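Local coordinates for thiamine pyrophosphokinase (Bacillus subtilis, PDB 3LM8), which catalyses the transfer of pyrophosphate from ATP to thiamine, yielding thiamine diphosphate and AMP, and takes part in thiamine salvage, at residues Gly30-Thr35 and Phe52-Glu57; Pro45-Gly50 and Leu86-Glu91; Phe100-Gly105 and Leu111-Leu116. The protein carries 1 engineered substitution. All coordinates share one frame; numbering follows the deposited sequence.

Interaction 1 (Gly30-Thr35 and Phe52-Glu57); sequences GVDKGT and FDSITE
K33 lies alongside S54 and I55, and its path illustrates how a long side chain at the start of a helix reaches across to a neighbouring loop. From CB the chain turns with CG anti to the carbonyl carbon (chi1 -77°), which carries it toward the loop, and there K33 CG approaches S54 OG at 4.1 Å. The chain bends at the next two torsions. CD of K33 then lies 3.8 Å from the carbonyl O of S54. The same CD is 4.4 Å from CG2 of I55, a loose apolar contact. Beyond it NZ leaves the loop and forms a salt bridge with E59, in the helix that follows. D32 approaches S54 by its carboxylate, OD1 of D32 standing 3.3 Å from CB of S54. OD1 touches the methylene carbon and not the hydroxyl, so this is packing; no hydrogen bond links the two segments. A type I turn from F52 to I55 presents S54 to both partners. The D32 side chain is about 6 Å from a bound magnesium ion. Loops gathered at the carboxyl ends of neighbouring parallel strands, here 26-31 and 47-49, are the usual place for a site in an alpha/beta catalytic domain of this kind.

Interaction 2 (Pro45-Gly50 and Leu86-Glu91); sequences PVEAFG and LDWALE
F49 and W88 meet as an offset edge-to-face aromatic pair, the edge of the phenylalanine directed at the face of the indole. The planes of the F49 ring and the W88 five-membered ring are inclined at 69°, with centroids 5.2 Å apart. CZ of F49 leads the approach, 3.4 Å from CG of W88 and as near its CB. W88 carries CG anti to its backbone N (chi1 -174°), which sends the indole out from the helix toward the strand. Farther out along the indole, E47 crosses the ring system at about a right angle. Its chain is bent at chi2, bringing the aliphatic CG to 3.4 Å from W88 CZ2, and its OE1 lies 3.6 Å from the same carbon, so the methylene part packs while the carboxylate stays close to the indole rim. V46 completes the contact with CG2 placed 4.1 Å from W88 CH2. Without the indole, as with an alanine at W88, the F49 edge would probably lose its aromatic face and a gap would open beside E47 and V46. Strand 47-49 and helix 81-92 are thus joined over one side of the sheet: W88 also packs on I29 of strand 26-31 and makes a cation-pi contact with K92, whereas F49 reaches V31 and meets the ring of Y73 on strand 71-73 at a small interplanar angle.

Interaction 3 (Phe100-Gly105 and Leu111-Leu116); sequences FGITGG and LGNIQL
I102 and N113 lie against each other head to tail, two side chains that slide past one another in opposite directions. The base of each is therefore matched with the end of the other. At one end of the overlap the N113 amide nitrogen comes to the backbone of I102, and at the other the I102 methyl CD1 rests 4.1 Å from N113 CB. Midway, CG1 of I102 is 3.8 Å from the amide carbon CG of N113 and 3.9 Å from N113 CB, so the aliphatic branch runs along the stem of the asparagine. The isoleucine can span this length because CD1 is anti to CA (chi2 179°), which extends the branch. N113, for its part, holds CG beside its backbone N and anti to the carbonyl carbon (chi1 -54°), a setting that takes the amide off the helix toward the loop.

The polar part of the contact is a weak hydrogen bond from N113 ND2 to the carbonyl O of I102, 2.9 Å long. Its angle at the hydrogen, 123°, is far from straight, and the placing of ND2 is itself somewhat uncertain, so packing along the two stems is the firmer element. Before I102, G101 adopts positive phi, a conformation that favours glycine, as the chain turns out of strand 96-100.

The pair sits inside a beta-alpha-beta unit, in which strand 96-100 leads through this loop into helix 107-122 and on to the neighbouring parallel strand 126-131. I102 packs against L129 of that strand and F110 of the helix, while N113 faces L82 of helix 81-92, so the loop and both helices meet here in the buried interior.

Overall arrangement
All three interactions belong to the catalytic domain and draw on its large mixed sheet. Interactions 1 and 2, with centres about 14 Å apart, touch directly: strands 26-31 and 47-49 are neighbours there, and the backbone of G30 and D32 probably hydrogen-bonds to F49. Their segments alternate along the chain, so the loop contact and the strand-helix contact are interlocked. Interaction 3 comes later in sequence, its centre about 16 Å from each of the others; it meets interaction 2 where L86 packs on L116, linking helices 81-92 and 107-122, but does not touch interaction 1. Together they tie helices, and loops at the carboxyl ends of the parallel strands, to the catalytic domain's sheet.

Interaction 1 (Gly30-Thr35 and Phe52-Glu57)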
loop_
_atom_site.group_PDB
_atom_site.type_symbol
_atom_site.label_atom_id
_atom_site.label_comp_id
_atom_site.label_asym_id
_atom_site.label_seq_id
_atom_site.Cartn_x
_atom_site.Cartn_y
_atom_site.Cartn_z
ATOM N N GLY A 30 -11.769 8.143 0.156
ATOM C CA GLY A 30 -12.276 7.030 -0.620
ATOM C C GLY A 30 -12.061 7.220 -2.104
ATOM O O GLY A 30 -12.166 8.334 -2.622
ATOM N N VAL A 31 -11.755 6.122 -2.787
ATOM C CA VAL A 31 -11.511 6.129 -4.226
ATOM C C VAL A 31 -12.402 5.061 -4.836
ATOM O O VAL A 31 -12.363 3.912 -4.421
ATOM C CB VAL A 31 -10.008 5.812 -4.540
ATOM C CG1 VAL A 31 -9.841 5.393 -5.985
ATOM C CG2 VAL A 31 -9.130 7.038 -4.239
ATOM N N ASP A 32 -13.221 5.447 -5.805
ATOM C CA ASP A 32 -14.122 4.503 -6.460
ATOM C C ASP A 32 -14.994 3.814 -5.423
ATOM O O ASP A 32 -15.307 4.405 -4.399
ATOM C CB ASP A 32 -13.310 3.463 -7.235
ATOM C CG ASP A 32 -14.186 2.530 -8.065
ATOM O OD1 ASP A 32 -15.050 3.037 -8.821
ATOM O OD2 ASP A 32 -14.003 1.294 -7.967
ATOM N N LYS A 33 -15.381 2.566 -5.699
ATOM C CA LYS A 33 -16.212 1.774 -4.786
ATOM C C LYS A 33 -15.673 1.882 -3.362
ATOM O O LYS A 33 -16.408 1.700 -2.383
ATOM C CB LYS A 33 -16.205 0.305 -5.206
ATOM C CG LYS A 33 -17.086 -0.019 -6.387
ATOM C CD LYS A 33 -18.517 -0.268 -5.932
ATOM C CE LYS A 33 -18.612 -1.521 -5.071
ATOM N NZ LYS A 33 -19.962 -1.695 -4.469
ATOM N N GLY A 34 -14.381 2.191 -3.268
ATOM C CA GLY A 34 -13.721 2.316 -1.986
ATOM C C GLY A 34 -14.430 3.214 -1.005
ATOM O O GLY A 34 -14.527 2.877 0.175
ATOM N N THR A 35 -14.914 4.367 -1.460
ATOM C CA THR A 35 -15.613 5.234 -0.530
ATOM C C THR A 35 -16.857 4.499 -0.027
ATOM O O THR A 35 -17.261 4.673 1.114
ATOM C CB THR A 35 -15.984 6.614 -1.154
ATOM O OG1 THR A 35 -17.367 6.889 -0.900
ATOM C CG2 THR A 35 -15.698 6.647 -2.637
ATOM N N PHE A 52 -18.864 7.964 -10.447
ATOM C CA PHE A 52 -19.822 7.000 -9.944
ATOM C C PHE A 52 -20.227 5.925 -10.935
ATOM O O PHE A 52 -21.036 5.069 -10.591
ATOM C CB PHE A 52 -21.091 7.720 -9.458
ATOM C CG PHE A 52 -20.857 8.662 -8.303
ATOM C CD1 PHE A 52 -20.301 9.921 -8.512
ATOM C CD2 PHE A 52 -21.148 8.269 -6.999
ATOM C CE1 PHE A 52 -20.035 10.770 -7.435
ATOM C CE2 PHE A 52 -20.885 9.108 -5.919
ATOM C CZ PHE A 52 -20.327 10.359 -6.136
ATOM N N ASP A 53 -19.683 5.932 -12.151
ATOM C CA ASP A 53 -20.128 4.921 -13.106
ATOM C C ASP A 53 -19.903 3.499 -12.641
ATOM O O ASP A 53 -20.366 2.552 -13.275
ATOM C CB ASP A 53 -19.556 5.141 -14.534
ATOM C CG ASP A 53 -18.050 5.381 -14.569
ATOM O OD1 ASP A 53 -17.286 4.584 -13.985
ATOM O OD2 ASP A 53 -17.627 6.367 -15.214
ATOM N N SER A 54 -19.225 3.345 -11.509
ATOM C CA SER A 54 -18.980 2.010 -10.970
ATOM C C SER A 54 -19.838 1.736 -9.727
ATOM O O SER A 54 -20.046 0.579 -9.353
ATOM C CB SER A 54 -17.497 1.832 -10.638
ATOM O OG SER A 54 -17.183 0.459 -10.461
ATOM N N ILE A 55 -20.336 2.794 -9.088
ATOM C CA ILE A 55 -21.183 2.628 -7.908
ATOM C C ILE A 55 -22.658 2.547 -8.315
ATOM O O ILE A 55 -23.056 3.074 -9.353
ATOM C CB ILE A 55 -20.986 3.782 -6.899
ATOM C CG1 ILE A 55 -21.518 5.089 -7.480
ATOM C CG2 ILE A 55 -19.507 3.927 -6.550
ATOM C CD1 ILE A 55 -23.005 5.304 -7.264
ATOM N N THR A 56 -23.460 1.887 -7.487
ATOM C CA THR A 56 -24.883 1.717 -7.765
ATOM C C THR A 56 -25.797 2.885 -7.392
ATOM O O THR A 56 -25.479 3.717 -6.537
ATOM C CB THR A 56 -25.423 0.418 -7.088
ATOM O OG1 THR A 56 -25.521 -0.614 -8.075
ATOM C CG2 THR A 56 -26.795 0.636 -6.444
ATOM N N GLU A 57 -26.941 2.921 -8.070
ATOM C CA GLU A 57 -27.982 3.919 -7.859
ATOM C C GLU A 57 -28.208 4.127 -6.368
ATOM O O GLU A 57 -28.028 5.229 -5.848
ATOM C CB GLU A 57 -29.279 3.440 -8.520
ATOM C CG GLU A 57 -29.454 1.907 -8.505
ATOM C CD GLU A 57 -29.234 1.263 -9.875
ATOM O OE1 GLU A 57 -30.020 1.577 -10.791
ATOM O OE2 GLU A 57 -28.292 0.453 -10.041
#

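Interaction 2 (Pro45-Gly50 and Leu86-Glu91)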
loop_
_atom_site.group_PDB
_atom_site.type_symbol
_atom_site.label_atom_id
_atom_site.label_comp_id
_atom_site.label_asym_id
_atom_site.label_seq_id
_atom_site.Cartn_x
_atom_site.Cartn_y
_atom_site.Cartn_z
ATOM N N PRO A 45 -15.089 9.371 4.580
ATOM C CA PRO A 45 -13.920 9.961 3.921
ATOM C C PRO A 45 -13.955 11.487 4.068
ATOM O O PRO A 45 -15.035 12.063 4.181
ATOM C CB PRO A 45 -14.093 9.540 2.460
ATOM C CG PRO A 45 -15.103 8.382 2.516
ATOM C CD PRO A 45 -16.022 8.773 3.608
ATOM N N VAL A 46 -12.794 12.144 4.073
ATOM C CA VAL A 46 -12.774 13.600 4.170
ATOM C C VAL A 46 -12.988 14.072 2.743
ATOM O O VAL A 46 -13.687 15.054 2.490
ATOM C CB VAL A 46 -11.420 14.154 4.697
ATOM C CG1 VAL A 46 -11.100 13.558 6.068
ATOM C CG2 VAL A 46 -10.308 13.840 3.727
ATOM N N GLU A 47 -12.382 13.346 1.811
ATOM C CA GLU A 47 -12.505 13.643 0.389
ATOM C C GLU A 47 -12.783 12.301 -0.290
ATOM O O GLU A 47 -12.706 11.250 0.343
ATOM C CB GLU A 47 -11.201 14.232 -0.179
ATOM C CG GLU A 47 -10.505 15.289 0.675
ATOM C CD GLU A 47 -11.187 16.662 0.683
ATOM O OE1 GLU A 47 -10.671 17.559 1.397
ATOM O OE2 GLU A 47 -12.218 16.847 -0.013
ATOM N N ALA A 48 -13.109 12.346 -1.576
ATOM C CA ALA A 48 -13.378 11.145 -2.355
ATOM C C ALA A 48 -12.978 11.434 -3.795
ATOM O O ALA A 48 -13.265 12.508 -4.323
ATOM C CB ALA A 48 -14.868 10.770 -2.273
ATOM N N PHE A 49 -12.306 10.475 -4.421
ATOM C CA PHE A 49 -11.850 10.627 -5.800
ATOM C C PHE A 49 -12.455 9.594 -6.757
ATOM O O PHE A 49 -12.688 8.439 -6.390
ATOM C CB PHE A 49 -10.326 10.527 -5.863
ATOM C CG PHE A 49 -9.613 11.573 -5.068
ATOM C CD1 PHE A 49 -9.672 11.575 -3.681
ATOM C CD2 PHE A 49 -8.848 12.548 -5.709
ATOM C CE1 PHE A 49 -8.975 12.530 -2.938
ATOM C CE2 PHE A 49 -8.142 13.516 -4.971
ATOM C CZ PHE A 49 -8.207 13.504 -3.588
ATOM N N GLY A 50 -12.692 10.016 -7.994
ATOM C CA GLY A 50 -13.260 9.118 -8.985
ATOM C C GLY A 50 -14.655 9.539 -9.386
ATOM O O GLY A 50 -15.122 10.615 -9.009
ATOM N N LEU A 86 -3.522 9.823 -4.721
ATOM C CA LEU A 86 -2.181 9.789 -4.157
ATOM C C LEU A 86 -1.475 11.146 -4.222
ATOM O O LEU A 86 -0.775 11.524 -3.282
ATOM C CB LEU A 86 -1.342 8.722 -4.854
ATOM C CG LEU A 86 -0.013 8.407 -4.163
ATOM C CD1 LEU A 86 -0.264 7.981 -2.712
ATOM C CD2 LEU A 86 0.714 7.314 -4.951
ATOM N N ASP A 87 -1.657 11.880 -5.318
ATOM C CA ASP A 87 -1.052 13.208 -5.446
ATOM C C ASP A 87 -1.584 14.124 -4.347
ATOM O O ASP A 87 -0.844 14.895 -3.745
ATOM C CB ASP A 87 -1.381 13.842 -6.803
ATOM C CG ASP A 87 -0.628 13.208 -7.950
ATOM O OD1 ASP A 87 0.518 12.768 -7.743
ATOM O OD2 ASP A 87 -1.175 13.166 -9.070
ATOM N N TRP A 88 -2.886 14.040 -4.106
ATOM C CA TRP A 88 -3.545 14.846 -3.083
ATOM C C TRP A 88 -2.937 14.546 -1.716
ATOM O O TRP A 88 -2.707 15.453 -0.910
ATOM C CB TRP A 88 -5.037 14.520 -3.059
ATOM C CG TRP A 88 -5.839 15.380 -2.139
ATOM C CD1 TRP A 88 -6.459 16.554 -2.447
ATOM C CD2 TRP A 88 -6.099 15.140 -0.753
ATOM N NE1 TRP A 88 -7.090 17.062 -1.338
ATOM C CE2 TRP A 88 -6.884 16.214 -0.282
ATOM C CE3 TRP A 88 -5.741 14.123 0.139
ATOM C CZ2 TRP A 88 -7.319 16.301 1.044
ATOM C CZ3 TRP A 88 -6.175 14.212 1.459
ATOM C CH2 TRP A 88 -6.955 15.296 1.897
ATOM N N ALA A 89 -2.686 13.263 -1.465
ATOM C CA ALA A 89 -2.116 12.821 -0.198
ATOM C C ALA A 89 -0.617 13.141 -0.057
ATOM O O ALA A 89 -0.176 13.578 1.011
ATOM C CB ALA A 89 -2.362 11.335 -0.019
ATOM N N LEU A 90 0.160 12.924 -1.120
ATOM C CA LEU A 90 1.591 13.228 -1.069
ATOM C C LEU A 90 1.752 14.721 -0.820
ATOM O O LEU A 90 2.633 15.155 -0.082
ATOM C CB LEU A 90 2.293 12.833 -2.377
ATOM C CG LEU A 90 2.475 11.325 -2.608
ATOM C CD1 LEU A 90 3.118 11.071 -3.950
ATOM C CD2 LEU A 90 3.326 10.739 -1.506
ATOM N N GLU A 91 0.881 15.513 -1.422
ATOM C CA GLU A 91 0.951 16.949 -1.228
ATOM C C GLU A 91 0.802 17.263 0.268
ATOM O O GLU A 91 1.635 17.965 0.849
ATOM C CB GLU A 91 -0.138 17.630 -2.054
ATOM C CG GLU A 91 -0.075 19.139 -2.092
ATOM C CD GLU A 91 -0.789 19.787 -0.923
ATOM O OE1 GLU A 91 -1.928 19.369 -0.628
ATOM O OE2 GLU A 91 -0.220 20.722 -0.312
#

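Interaction 3 (Phe100-Gly105 and Leu111-Leu116)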
loop_
_atom_site.group_PDB
_atom_site.type_symbol
_atom_site.label_atom_id
_atom_site.label_comp_id
_atom_site.label_asym_id
_atom_site.label_seq_id
_atom_site.Cartn_x
_atom_site.Cartn_y
_atom_site.Cartn_z
ATOM N N PHE A 100 -5.587 0.677 0.749
ATOM C CA PHE A 100 -6.315 -0.588 0.807
ATOM C C PHE A 100 -7.155 -0.767 -0.460
ATOM O O PHE A 100 -7.308 0.178 -1.244
ATOM C CB PHE A 100 -7.221 -0.596 2.042
ATOM C CG PHE A 100 -6.507 -0.245 3.308
ATOM C CD1 PHE A 100 -6.086 -1.240 4.185
ATOM C CD2 PHE A 100 -6.230 1.091 3.616
ATOM C CE1 PHE A 100 -5.399 -0.914 5.361
ATOM C CE2 PHE A 100 -5.545 1.431 4.785
ATOM C CZ PHE A 100 -5.128 0.422 5.660
ATOM N N GLY A 101 -7.710 -1.968 -0.641
ATOM C CA GLY A 101 -8.531 -2.237 -1.814
ATOM C C GLY A 101 -7.617 -2.119 -3.005
ATOM O O GLY A 101 -7.975 -1.589 -4.061
ATOM N N ILE A 102 -6.419 -2.646 -2.809
ATOM C CA ILE A 102 -5.368 -2.593 -3.792
ATOM C C ILE A 102 -5.178 -3.884 -4.587
ATOM O O ILE A 102 -4.395 -3.942 -5.547
ATOM C CB ILE A 102 -4.078 -2.171 -3.071
ATOM C CG1 ILE A 102 -3.793 -0.707 -3.396
ATOM C CG2 ILE A 102 -2.926 -3.115 -3.401
ATOM C CD1 ILE A 102 -2.548 -0.175 -2.726
ATOM N N THR A 103 -5.898 -4.923 -4.188
ATOM C CA THR A 103 -5.814 -6.199 -4.882
ATOM C C THR A 103 -7.207 -6.568 -5.350
ATOM O O THR A 103 -8.192 -6.068 -4.823
ATOM C CB THR A 103 -5.260 -7.285 -3.967
ATOM O OG1 THR A 103 -5.969 -7.267 -2.727
ATOM C CG2 THR A 103 -3.785 -7.038 -3.697
ATOM N N GLY A 104 -7.281 -7.416 -6.363
ATOM C CA GLY A 104 -8.566 -7.815 -6.887
ATOM C C GLY A 104 -8.391 -8.805 -8.014
ATOM O O GLY A 104 -7.264 -9.221 -8.317
ATOM N N GLY A 105 -9.516 -9.168 -8.632
ATOM C CA GLY A 105 -9.525 -10.121 -9.730
ATOM C C GLY A 105 -8.655 -9.724 -10.904
ATOM O O GLY A 105 -7.935 -10.561 -11.457
ATOM N N LEU A 111 -0.854 -4.698 -10.412
ATOM C CA LEU A 111 0.385 -4.291 -11.071
ATOM C C LEU A 111 0.488 -2.768 -11.151
ATOM O O LEU A 111 1.576 -2.191 -11.036
ATOM C CB LEU A 111 0.481 -4.871 -12.490
ATOM C CG LEU A 111 1.113 -6.237 -12.744
ATOM C CD1 LEU A 111 2.237 -6.482 -11.750
ATOM C CD2 LEU A 111 0.063 -7.312 -12.634
ATOM N N GLY A 112 -0.651 -2.122 -11.373
ATOM C CA GLY A 112 -0.660 -0.686 -11.454
ATOM C C GLY A 112 -0.260 -0.156 -10.098
ATOM O O GLY A 112 0.828 0.401 -9.932
ATOM N N ASN A 113 -1.128 -0.360 -9.111
ATOM C CA ASN A 113 -0.874 0.126 -7.757
ATOM C C ASN A 113 0.603 0.011 -7.361
ATOM O O ASN A 113 1.153 0.905 -6.717
ATOM C CB ASN A 113 -1.797 -0.599 -6.770
ATOM C CG ASN A 113 -3.269 -0.495 -7.175
ATOM O OD1 ASN A 113 -3.767 0.591 -7.457
ATOM N ND2 ASN A 113 -3.964 -1.627 -7.208
ATOM N N ILE A 114 1.242 -1.079 -7.776
ATOM C CA ILE A 114 2.659 -1.298 -7.494
ATOM C C ILE A 114 3.521 -0.162 -8.051
ATOM O O ILE A 114 4.433 0.330 -7.384
ATOM C CB ILE A 114 3.122 -2.627 -8.094
ATOM C CG1 ILE A 114 2.690 -3.771 -7.178
ATOM C CG2 ILE A 114 4.638 -2.610 -8.321
ATOM C CD1 ILE A 114 3.395 -3.764 -5.836
ATOM N N GLN A 115 3.233 0.258 -9.276
ATOM C CA GLN A 115 3.986 1.346 -9.880
ATOM C C GLN A 115 3.803 2.605 -9.039
ATOM O O GLN A 115 4.714 3.426 -8.931
ATOM C CB GLN A 115 3.497 1.616 -11.299
ATOM C CG GLN A 115 3.460 0.389 -12.198
ATOM C CD GLN A 115 4.839 -0.158 -12.513
ATOM O OE1 GLN A 115 5.268 -1.163 -11.940
ATOM N NE2 GLN A 115 5.545 0.506 -13.433
ATOM N N LEU A 116 2.621 2.761 -8.449
ATOM C CA LEU A 116 2.329 3.925 -7.615
ATOM C C LEU A 116 3.385 4.104 -6.526
ATOM O O LEU A 116 3.739 5.229 -6.179
ATOM C CB LEU A 116 0.946 3.785 -6.952
ATOM C CG LEU A 116 -0.334 3.928 -7.794
ATOM C CD1 LEU A 116 -0.389 5.302 -8.416
ATOM C CD2 LEU A 116 -0.367 2.885 -8.882
#